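Side-chain contacts in putative metal-dependent hydrolase (Bacillus subtilis, PDB 6KNS), which probably acts as a zinc-dependent hydrolase of the metallo-beta-lactamase fold, in a family generally assigned 3'-tRNA-processing endoribonuclease activity: residues 63-67 / 68-72; 100-103 / 104-107; 148-152 / 153-157. All blocks are in the same frame, centred on the assembly; numbering follows the deposited sequence.

How the contacts relate
Contact 1 (63-72) supplies four of the seven residues that bind the two zinc ions, on a buried turn about 10 Å from the centre of the chain. Contact 2 (100-107) lies beside it, the centres about 12 Å apart, and the two touch: Tyr66 packs on Gln105 and Phe106, with Tyr66 CG 3.5 Å from Gln105 CB, so the helix start of contact 2 backs the metal-binding loop. The Asp102 side chain is about 11 Å from a zinc ion. Contact 3 (148-157) is a hairpin end on the opposite side of the chain's centre from contact 1, with about 9 Å between their nearest atoms; it lies away from the metal sites.

Contact 1 of 3, residues 63-67 / 68-72; sequences LSHYH and HDHIA. With ZN (zinc ion), chain H; ZN (zinc ion), chain G.
A chi1 of 70° lodges CG of His65 between its own backbone N and carbonyl carbon, while CG of His70 stands anti to its carbonyl carbon (chi1 -62°), and the two imidazoles meet. His65 sets CE1 over the centre of the His70 ring, 3.3 Å from His70 NE2. The planes are tilted by 48°, an oblique pair. Each ring gives its NE2 to a different zinc ion. His65 NE2 binds the zinc ion of chain H at 2.3 Å, joined by His67 ND1 at 2.1 Å. The zinc ion of chain G takes His70 NE2 at 2.2 Å and Asp69 OD2 at 2.5 Å. Gly17 is a further polar partner of Asp69. Asp161 serves both metals; His140 completes the first set and His217 the second. Through its other nitrogen, ND1, His65 donates to Ser64 OG at 2.9 Å, nearly in the ring plane, which, with the zinc bond at NE2, helps fix the rotation of the ring; Asp40 is the polar partner of His70 on its far nitrogen, ND1. The turn is closed by His70 N, which donates to His67 O at 2.9 Å. Next to this turn, Ile71 packs CG2 against Leu63 CD1 (4.1 Å) and sets CD1 against the Tyr66 carbonyl oxygen. Spaced this way, His65, His67, Asp69 and His70 form the HxHxDH motif, the zinc-binding signature of the metallo-beta-lactamase fold.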
ATOM      1  N   LEU A  63       8.578  13.047  -2.322  1.00 18.28           N
ATOM      2  CA  LEU A  63       7.674  12.508  -3.312  1.00 17.89           C
ATOM      3  C   LEU A  63       7.852  13.182  -4.678  1.00 19.12           C
ATOM      4  O   LEU A  63       7.778  14.391  -4.784  1.00 19.26           O
ATOM      5  CB  LEU A  63       6.243  12.756  -2.853  1.00 17.47           C
ATOM      6  CG  LEU A  63       5.902  12.121  -1.510  1.00 16.53           C
ATOM      7  CD1 LEU A  63       4.437  12.462  -1.172  1.00 16.40           C
ATOM      8  CD2 LEU A  63       6.138  10.568  -1.518  1.00 12.65           C
ATOM      9  N   SER A  64       8.139  12.388  -5.716  1.00 18.90           N
ATOM     10  CA  SER A  64       8.371  12.941  -7.052  1.00 19.90           C
ATOM     11  C   SER A  64       7.053  13.474  -7.651  1.00 19.64           C
ATOM     12  O   SER A  64       7.059  14.483  -8.362  1.00 19.99           O
ATOM     13  CB  SER A  64       8.916  11.875  -7.998  1.00 19.90           C
ATOM     14  OG  SER A  64       8.031  10.755  -8.033  1.00 18.83           O
ATOM     15  N   HIS A  65       5.957  12.776  -7.379  1.00 17.97           N
ATOM     16  CA  HIS A  65       4.654  13.136  -7.891  1.00 18.30           C
ATOM     17  C   HIS A  65       3.561  12.338  -7.194  1.00 18.53           C
ATOM     18  O   HIS A  65       3.866  11.450  -6.379  1.00 18.10           O
ATOM     19  CB  HIS A  65       4.579  12.982  -9.409  1.00 18.45           C
ATOM     20  CG  HIS A  65       4.610  11.570  -9.938  1.00 20.66           C
ATOM     21  ND1 HIS A  65       5.683  10.719  -9.764  1.00 18.09           N
ATOM     22  CD2 HIS A  65       3.738  10.918 -10.753  1.00 19.92           C
ATOM     23  CE1 HIS A  65       5.447   9.596 -10.429  1.00 21.33           C
ATOM     24  NE2 HIS A  65       4.273   9.689 -11.032  1.00 16.43           N
ATOM     25  N   TYR A  66       2.305  12.651  -7.489  1.00 18.18           N
ATOM     26  CA  TYR A  66       1.213  12.122  -6.701  1.00 19.04           C
ATOM     27  C   TYR A  66       0.375  11.025  -7.354  1.00 19.90           C
ATOM     28  O   TYR A  66      -0.743  10.749  -6.922  1.00 20.48           O
ATOM     29  CB  TYR A  66       0.314  13.281  -6.277  1.00 19.59           C
ATOM     30  CG  TYR A  66       1.034  14.355  -5.429  1.00 19.17           C
ATOM     31  CD1 TYR A  66       1.367  14.094  -4.117  1.00 19.72           C
ATOM     32  CD2 TYR A  66       1.334  15.592  -5.930  1.00 18.77           C
ATOM     33  CE1 TYR A  66       1.980  15.024  -3.323  1.00 19.90           C
ATOM     34  CE2 TYR A  66       1.967  16.577  -5.114  1.00 19.50           C
ATOM     35  CZ  TYR A  66       2.299  16.262  -3.822  1.00 19.60           C
ATOM     36  OH  TYR A  66       2.890  17.145  -2.949  1.00 18.24           O
ATOM     37  N   HIS A  67       0.940  10.332  -8.324  1.00 19.80           N
ATOM     38  CA  HIS A  67       0.323   9.108  -8.862  1.00 18.72           C
ATOM     39  C   HIS A  67       0.307   8.045  -7.743  1.00 18.55           C
ATOM     40  O   HIS A  67       1.250   7.971  -6.950  1.00 18.03           O
ATOM     41  CB  HIS A  67       1.132   8.593 -10.065  1.00 17.80           C
ATOM     42  CG  HIS A  67       0.679   9.104 -11.395  1.00 18.28           C
ATOM     43  ND1 HIS A  67       1.464   9.021 -12.532  1.00 17.46           N
ATOM     44  CD2 HIS A  67      -0.511   9.629 -11.795  1.00 18.99           C
ATOM     45  CE1 HIS A  67       0.787   9.505 -13.568  1.00 18.93           C
ATOM     46  NE2 HIS A  67      -0.412   9.883 -13.146  1.00 19.33           N
ATOM     47  N   HIS A  68      -0.750   7.224  -7.707  1.00 18.62           N
ATOM     48  CA  HIS A  68      -0.965   6.209  -6.657  1.00 18.41           C
ATOM     49  C   HIS A  68       0.227   5.320  -6.388  1.00 17.81           C
ATOM     50  O   HIS A  68       0.579   5.025  -5.237  1.00 18.15           O
ATOM     51  CB  HIS A  68      -2.118   5.284  -7.036  1.00 18.51           C
ATOM     52  CG  HIS A  68      -3.417   5.972  -7.175  1.00 19.91           C
ATOM     53  ND1 HIS A  68      -3.979   6.734  -6.167  1.00 20.45           N
ATOM     54  CD2 HIS A  68      -4.278   6.026  -8.227  1.00 20.79           C
ATOM     55  CE1 HIS A  68      -5.147   7.203  -6.591  1.00 20.44           C
ATOM     56  NE2 HIS A  68      -5.339   6.796  -7.834  1.00 18.62           N
ATOM     57  N   ASP A  69       0.870   4.878  -7.452  1.00 17.70           N
ATOM     58  CA  ASP A  69       2.044   4.008  -7.299  1.00 16.69           C
ATOM     59  C   ASP A  69       3.295   4.667  -6.694  1.00 16.71           C
ATOM     60  O   ASP A  69       4.285   3.973  -6.423  1.00 16.91           O
ATOM     61  CB  ASP A  69       2.354   3.277  -8.607  1.00 17.06           C
ATOM     62  CG  ASP A  69       2.707   4.227  -9.737  1.00 16.74           C
ATOM     63  OD1 ASP A  69       1.984   5.210  -9.899  1.00 15.80           O
ATOM     64  OD2 ASP A  69       3.688   3.970 -10.453  1.00 15.79           O
ATOM     65  N   HIS A  70       3.225   5.964  -6.399  1.00 16.49           N
ATOM     66  CA  HIS A  70       4.295   6.666  -5.683  1.00 16.58           C
ATOM     67  C   HIS A  70       3.903   7.208  -4.296  1.00 16.77           C
ATOM     68  O   HIS A  70       4.770   7.689  -3.570  1.00 17.43           O
ATOM     69  CB  HIS A  70       4.811   7.814  -6.563  1.00 16.92           C
ATOM     70  CG  HIS A  70       5.405   7.320  -7.843  1.00 16.86           C
ATOM     71  ND1 HIS A  70       6.762   7.316  -8.090  1.00 16.45           N
ATOM     72  CD2 HIS A  70       4.821   6.714  -8.900  1.00 16.33           C
ATOM     73  CE1 HIS A  70       6.973   6.746  -9.268  1.00 20.97           C
ATOM     74  NE2 HIS A  70       5.803   6.392  -9.789  1.00 16.69           N
ATOM     75  N   ILE A  71       2.620   7.162  -3.941  1.00 16.89           N
ATOM     76  CA  ILE A  71       2.134   7.717  -2.659  1.00 16.52           C
ATOM     77  C   ILE A  71       1.146   6.835  -1.895  1.00 17.84           C
ATOM     78  O   ILE A  71       0.729   7.214  -0.772  1.00 17.72           O
ATOM     79  CB  ILE A  71       1.442   9.062  -2.847  1.00 17.86           C
ATOM     80  CG1 ILE A  71       0.084   8.884  -3.553  1.00 17.57           C
ATOM     81  CG2 ILE A  71       2.348  10.034  -3.651  1.00 16.06           C
ATOM     82  CD1 ILE A  71      -0.690  10.180  -3.646  1.00 17.15           C
ATOM     83  N   ALA A  72       0.834   5.638  -2.409  1.00 16.78           N
ATOM     84  CA  ALA A  72      -0.192   4.814  -1.785  1.00 16.77           C
ATOM     85  C   ALA A  72       0.050   4.571  -0.312  1.00 16.06           C
ATOM     86  O   ALA A  72      -0.914   4.471   0.422  1.00 15.47           O
ATOM     87  CB  ALA A  72      -0.421   3.441  -2.547  1.00 14.98           C
TER
HETATM   88 ZN    ZN H 304       3.479   8.449 -12.749  1.00 24.88          ZN
HETATM   89 ZN    ZN G 303       4.888   5.824 -11.680  1.00 29.88          ZN

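Contact 2 of 3, residues 100-103 / 104-107; sequences DADI and EQFQ
Ile103 and Gln107, one helical turn apart, meet at an oblique angle at the surface. The Gln107 chain runs past the CG2 branch of the isoleucine: Ile103 CG2 is 3.6 Å from Gln107 CD. Gln107, extended beyond CG, also lays its methylenes over the Ile103 carbonyl, with Gln107 CG 3.3 Å from Ile103 O. That same oxygen accepts from Gln107 N at 2.8 Å, so one carbonyl oxygen takes both the helix bond and the side-chain packing.

Asp102 caps the N-terminal end of the helix. With chi1 at -174° CG lies beside its own carbonyl carbon, bringing the carboxylate to the first turn, where OD1 of Asp102 accepts from Gln105 N at 3.2 Å. The bond is nearly straight, yet the N-H meets OD1 from above the carboxylate plane, 60° out of it. This is an N-cap: Asp102 precedes helix 103-107 and satisfies an amide of its opening turn, and the partial positive charge of the helix start would probably favour the ionised carboxylate. Gln105 sets its CG against the carboxylate, 3.2 Å from Asp102 OD2, before its amide leads away, the amide plane standing perpendicular to the carboxylate. The main chain of Asp102 contributes as well, its O accepting from Phe106 N at 2.9 Å.

Phe106, CG anti to the backbone N (chi1 177°), extends back toward the loop, and its CB rests 3.5 Å from Asp102 O. Asp100 sets CB over one face of the ring, offset toward the rim, 4.0 Å from Phe106 CG. Tyr66 from the metal-binding loop and Ala119 of strand 115-119 also pack on the phenylalanine, tying the short helix to the sheet.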
ATOM      1  N   ASP A 100       3.906  21.546  -4.754  1.00 24.60           N
ATOM      2  CA  ASP A 100       2.589  22.086  -4.461  1.00 24.76           C
ATOM      3  C   ASP A 100       1.839  22.676  -5.692  1.00 25.11           C
ATOM      4  O   ASP A 100       0.887  23.434  -5.532  1.00 25.16           O
ATOM      5  CB  ASP A 100       2.674  23.061  -3.297  1.00 24.83           C
ATOM      6  CG  ASP A 100       3.334  24.369  -3.675  1.00 27.50           C
ATOM      7  OD1 ASP A 100       3.823  24.499  -4.820  1.00 27.51           O
ATOM      8  OD2 ASP A 100       3.332  25.267  -2.812  1.00 27.81           O
ATOM      9  N   ALA A 101       2.226  22.270  -6.904  1.00 25.24           N
ATOM     10  CA  ALA A 101       1.408  22.547  -8.120  1.00 26.37           C
ATOM     11  C   ALA A 101       0.037  21.827  -7.965  1.00 26.05           C
ATOM     12  O   ALA A 101      -0.966  22.291  -8.475  1.00 26.61           O
ATOM     13  CB  ALA A 101       2.127  22.073  -9.407  1.00 24.90           C
ATOM     14  N   ASP A 102       0.004  20.703  -7.260  1.00 24.65           N
ATOM     15  CA  ASP A 102      -1.269  20.045  -6.959  1.00 25.50           C
ATOM     16  C   ASP A 102      -1.591  20.227  -5.462  1.00 24.93           C
ATOM     17  O   ASP A 102      -1.131  19.462  -4.632  1.00 24.34           O
ATOM     18  CB  ASP A 102      -1.207  18.573  -7.360  1.00 25.09           C
ATOM     19  CG  ASP A 102      -2.543  17.868  -7.213  1.00 29.11           C
ATOM     20  OD1 ASP A 102      -3.420  18.344  -6.443  1.00 31.80           O
ATOM     21  OD2 ASP A 102      -2.726  16.818  -7.897  1.00 33.99           O
ATOM     22  N   ILE A 103      -2.372  21.268  -5.154  1.00 25.81           N
ATOM     23  CA  ILE A 103      -2.609  21.727  -3.797  1.00 26.69           C
ATOM     24  C   ILE A 103      -3.371  20.687  -2.966  1.00 26.25           C
ATOM     25  O   ILE A 103      -3.016  20.435  -1.813  1.00 24.32           O
ATOM     26  CB  ILE A 103      -3.327  23.090  -3.776  1.00 27.40           C
ATOM     27  CG1 ILE A 103      -2.328  24.202  -4.135  1.00 31.12           C
ATOM     28  CG2 ILE A 103      -3.873  23.429  -2.390  1.00 27.82           C
ATOM     29  CD1 ILE A 103      -1.218  24.435  -3.051  1.00 30.09           C
ATOM     30  N   GLU A 104      -4.403  20.096  -3.553  1.00 26.70           N
ATOM     31  CA  GLU A 104      -5.184  19.087  -2.837  1.00 26.90           C
ATOM     32  C   GLU A 104      -4.327  17.908  -2.418  1.00 25.30           C
ATOM     33  O   GLU A 104      -4.393  17.470  -1.254  1.00 25.04           O
ATOM     34  CB  GLU A 104      -6.379  18.594  -3.654  1.00 27.53           C
ATOM     35  CG  GLU A 104      -7.587  19.424  -3.439  1.00 33.07           C
ATOM     36  CD  GLU A 104      -8.914  18.651  -3.351  1.00 36.65           C
ATOM     37  OE1 GLU A 104      -8.964  17.394  -3.252  1.00 38.72           O
ATOM     38  OE2 GLU A 104      -9.930  19.364  -3.328  1.00 40.84           O
ATOM     39  N   GLN A 105      -3.487  17.419  -3.331  1.00 24.31           N
ATOM     40  CA  GLN A 105      -2.594  16.316  -2.993  1.00 22.99           C
ATOM     41  C   GLN A 105      -1.570  16.735  -1.945  1.00 22.40           C
ATOM     42  O   GLN A 105      -1.365  16.006  -0.964  1.00 20.12           O
ATOM     43  CB  GLN A 105      -1.896  15.738  -4.234  1.00 23.90           C
ATOM     44  CG  GLN A 105      -2.852  15.100  -5.244  1.00 25.32           C
ATOM     45  CD  GLN A 105      -3.503  13.817  -4.735  1.00 27.20           C
ATOM     46  OE1 GLN A 105      -3.025  13.162  -3.793  1.00 28.43           O
ATOM     47  NE2 GLN A 105      -4.603  13.453  -5.365  1.00 29.60           N
ATOM     48  N   PHE A 106      -0.923  17.894  -2.148  1.00 21.62           N
ATOM     49  CA  PHE A 106       0.013  18.434  -1.142  1.00 20.90           C
ATOM     50  C   PHE A 106      -0.598  18.617   0.269  1.00 21.04           C
ATOM     51  O   PHE A 106       0.051  18.364   1.319  1.00 19.81           O
ATOM     52  CB  PHE A 106       0.644  19.759  -1.603  1.00 21.41           C
ATOM     53  CG  PHE A 106       1.534  20.353  -0.578  1.00 21.78           C
ATOM     54  CD1 PHE A 106       2.834  19.891  -0.434  1.00 22.53           C
ATOM     55  CD2 PHE A 106       1.052  21.278   0.321  1.00 22.57           C
ATOM     56  CE1 PHE A 106       3.647  20.380   0.540  1.00 22.73           C
ATOM     57  CE2 PHE A 106       1.864  21.778   1.318  1.00 25.16           C
ATOM     58  CZ  PHE A 106       3.177  21.331   1.423  1.00 24.02           C
ATOM     59  N   GLN A 107      -1.843  19.050   0.323  1.00 21.20           N
ATOM     60  CA  GLN A 107      -2.493  19.218   1.634  1.00 22.00           C
ATOM     61  C   GLN A 107      -2.680  17.906   2.434  1.00 21.25           C
ATOM     62  O   GLN A 107      -2.811  17.933   3.655  1.00 21.22           O
ATOM     63  CB  GLN A 107      -3.842  19.924   1.479  1.00 21.79           C
ATOM     64  CG  GLN A 107      -3.726  21.419   1.237  1.00 23.69           C
ATOM     65  CD  GLN A 107      -5.064  22.011   0.724  1.00 24.79           C
ATOM     66  OE1 GLN A 107      -5.897  21.283   0.124  1.00 24.82           O
ATOM     67  NE2 GLN A 107      -5.267  23.302   0.962  1.00 18.69           N
TER

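Contact 3 of 3, residues 148-152 / 153-157; sequences RITDG and SHTVV
Thr150 and His154 close the end of the hairpin through a side-chain hydroxyl. A chi1 of -174° carries Thr150 OG1 beside its own carbonyl carbon, where it donates to His154 O at 2.8 Å, from above the carbonyl plane. The hydroxyl in turn accepts from Gly152 N at 3.0 Å, an ST turn. Asp151, with chi1 of 61°, curls its carboxylate over the loop: OD1 takes Ser153 N from the anti side and His154 N from the syn side, each 2.9 Å from Asp151 OD1. Its other oxygen, OD2, shares a water with His154 ND1. Along the strands, Arg148 leaves the sheet extended and then bends at chi3 (-98°), laying a face of its guanidinium over the methyl of Thr155, NH1 3.4 Å from Thr155 CG2. Phe171 O and Glu173 O hold the NE and NH2 of Arg148. On the reverse face, Ile149 and Val156 form a hydrogen-bonded pair, Ile149 N to Val156 O at 2.8 Å; Val156 packs on Met7 and Val9 of the other sheet. The arrangement is an antiparallel beta hairpin, 145-150 with 155-158, of two inner, neighbouring strands of one sheet in the sandwich of two sheets typical of the metallo-beta-lactamase fold.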
ATOM      1  N   ARG A 148      18.109  15.055  -8.303  1.00 26.27           N
ATOM      2  CA  ARG A 148      19.547  14.825  -8.263  1.00 26.67           C
ATOM      3  C   ARG A 148      19.946  14.943  -6.800  1.00 26.51           C
ATOM      4  O   ARG A 148      19.756  16.006  -6.188  1.00 26.69           O
ATOM      5  CB  ARG A 148      20.278  15.862  -9.090  1.00 28.61           C
ATOM      6  CG  ARG A 148      21.789  15.775  -8.907  1.00 32.11           C
ATOM      7  CD  ARG A 148      22.582  16.923  -9.509  1.00 37.02           C
ATOM      8  NE  ARG A 148      23.107  16.539 -10.792  1.00 40.29           N
ATOM      9  CZ  ARG A 148      24.369  16.251 -11.088  1.00 40.43           C
ATOM     10  NH1 ARG A 148      25.350  16.355 -10.217  1.00 42.72           N
ATOM     11  NH2 ARG A 148      24.633  15.858 -12.311  1.00 41.45           N
ATOM     12  N   ILE A 149      20.481  13.860  -6.235  1.00 25.74           N
ATOM     13  CA  ILE A 149      20.753  13.785  -4.803  1.00 25.27           C
ATOM     14  C   ILE A 149      22.234  13.583  -4.558  1.00 26.44           C
ATOM     15  O   ILE A 149      22.809  12.590  -4.986  1.00 25.86           O
ATOM     16  CB  ILE A 149      19.928  12.671  -4.132  1.00 23.86           C
ATOM     17  CG1 ILE A 149      18.426  12.903  -4.397  1.00 23.63           C
ATOM     18  CG2 ILE A 149      20.182  12.664  -2.632  1.00 22.82           C
ATOM     19  CD1 ILE A 149      17.493  11.817  -3.894  1.00 21.26           C
ATOM     20  N   THR A 150      22.863  14.545  -3.886  1.00 27.74           N
ATOM     21  CA  THR A 150      24.264  14.425  -3.574  1.00 29.03           C
ATOM     22  C   THR A 150      24.522  14.594  -2.092  1.00 29.99           C
ATOM     23  O   THR A 150      23.740  15.197  -1.386  1.00 29.96           O
ATOM     24  CB  THR A 150      25.129  15.426  -4.385  1.00 30.90           C
ATOM     25  OG1 THR A 150      26.513  15.149  -4.130  1.00 31.94           O
ATOM     26  CG2 THR A 150      24.805  16.915  -4.055  1.00 30.42           C
ATOM     27  N   ASP A 151      25.617  14.009  -1.626  1.00 30.99           N
ATOM     28  CA  ASP A 151      26.098  14.234  -0.264  1.00 31.88           C
ATOM     29  C   ASP A 151      27.428  14.961  -0.285  1.00 33.31           C
ATOM     30  O   ASP A 151      28.074  15.048   0.753  1.00 34.38           O
ATOM     31  CB  ASP A 151      26.257  12.906   0.499  1.00 31.37           C
ATOM     32  CG  ASP A 151      27.263  11.963  -0.145  1.00 32.95           C
ATOM     33  OD1 ASP A 151      27.951  12.353  -1.127  1.00 34.25           O
ATOM     34  OD2 ASP A 151      27.378  10.825   0.341  1.00 35.12           O
ATOM     35  N   GLY A 152      27.835  15.471  -1.450  1.00 33.82           N
ATOM     36  CA  GLY A 152      29.149  16.153  -1.585  1.00 36.23           C
ATOM     37  C   GLY A 152      30.275  15.274  -2.134  1.00 36.71           C
ATOM     38  O   GLY A 152      31.272  15.784  -2.604  1.00 37.74           O
ATOM     39  N   SER A 153      30.108  13.953  -2.090  1.00 36.31           N
ATOM     40  CA  SER A 153      31.116  13.019  -2.635  1.00 36.97           C
ATOM     41  C   SER A 153      30.563  12.123  -3.742  1.00 35.25           C
ATOM     42  O   SER A 153      31.267  11.772  -4.652  1.00 36.14           O
ATOM     43  CB  SER A 153      31.670  12.131  -1.519  1.00 37.35           C
ATOM     44  OG  SER A 153      32.007  12.905  -0.372  1.00 40.47           O
ATOM     45  N   HIS A 154      29.309  11.713  -3.628  1.00 33.75           N
ATOM     46  CA  HIS A 154      28.664  10.905  -4.635  1.00 31.78           C
ATOM     47  C   HIS A 154      27.355  11.552  -4.977  1.00 29.95           C
ATOM     48  O   HIS A 154      26.844  12.357  -4.202  1.00 29.41           O
ATOM     49  CB  HIS A 154      28.457   9.485  -4.118  1.00 31.35           C
ATOM     50  CG  HIS A 154      29.723   8.695  -4.041  1.00 35.33           C
ATOM     51  ND1 HIS A 154      30.430   8.523  -2.860  1.00 39.82           N
ATOM     52  CD2 HIS A 154      30.444   8.074  -5.009  1.00 36.71           C
ATOM     53  CE1 HIS A 154      31.521   7.815  -3.110  1.00 39.74           C
ATOM     54  NE2 HIS A 154      31.545   7.523  -4.402  1.00 38.31           N
ATOM     55  N   THR A 155      26.819  11.195  -6.142  1.00 28.74           N
ATOM     56  CA  THR A 155      25.614  11.818  -6.676  1.00 27.71           C
ATOM     57  C   THR A 155      24.726  10.777  -7.360  1.00 26.27           C
ATOM     58  O   THR A 155      25.187  10.012  -8.215  1.00 26.29           O
ATOM     59  CB  THR A 155      26.009  12.927  -7.682  1.00 29.14           C
ATOM     60  OG1 THR A 155      26.725  13.949  -6.981  1.00 28.66           O
ATOM     61  CG2 THR A 155      24.769  13.554  -8.330  1.00 27.70           C
ATOM     62  N   VAL A 156      23.460  10.710  -6.953  1.00 25.05           N
ATOM     63  CA  VAL A 156      22.515   9.814  -7.576  1.00 23.79           C
ATOM     64  C   VAL A 156      21.413  10.620  -8.256  1.00 23.62           C
ATOM     65  O   VAL A 156      20.871  11.540  -7.667  1.00 23.78           O
ATOM     66  CB  VAL A 156      21.900   8.836  -6.525  1.00 22.94           C
ATOM     67  CG1 VAL A 156      20.881   7.932  -7.146  1.00 19.23           C
ATOM     68  CG2 VAL A 156      23.020   8.001  -5.848  1.00 23.40           C
ATOM     69  N   VAL A 157      21.052  10.246  -9.480  1.00 23.57           N
ATOM     70  CA  VAL A 157      19.962  10.889 -10.196  1.00 22.82           C
ATOM     71  C   VAL A 157      18.845   9.874 -10.324  1.00 22.44           C
ATOM     72  O   VAL A 157      19.075   8.721 -10.714  1.00 22.80           O
ATOM     73  CB  VAL A 157      20.406  11.408 -11.591  1.00 24.24           C
ATOM     74  CG1 VAL A 157      19.202  11.876 -12.414  1.00 23.22           C
ATOM     75  CG2 VAL A 157      21.424  12.546 -11.451  1.00 24.19           C
TER
HETATM   76  O   HOH W   1      29.319   8.944  -0.510  1.00 36.56           O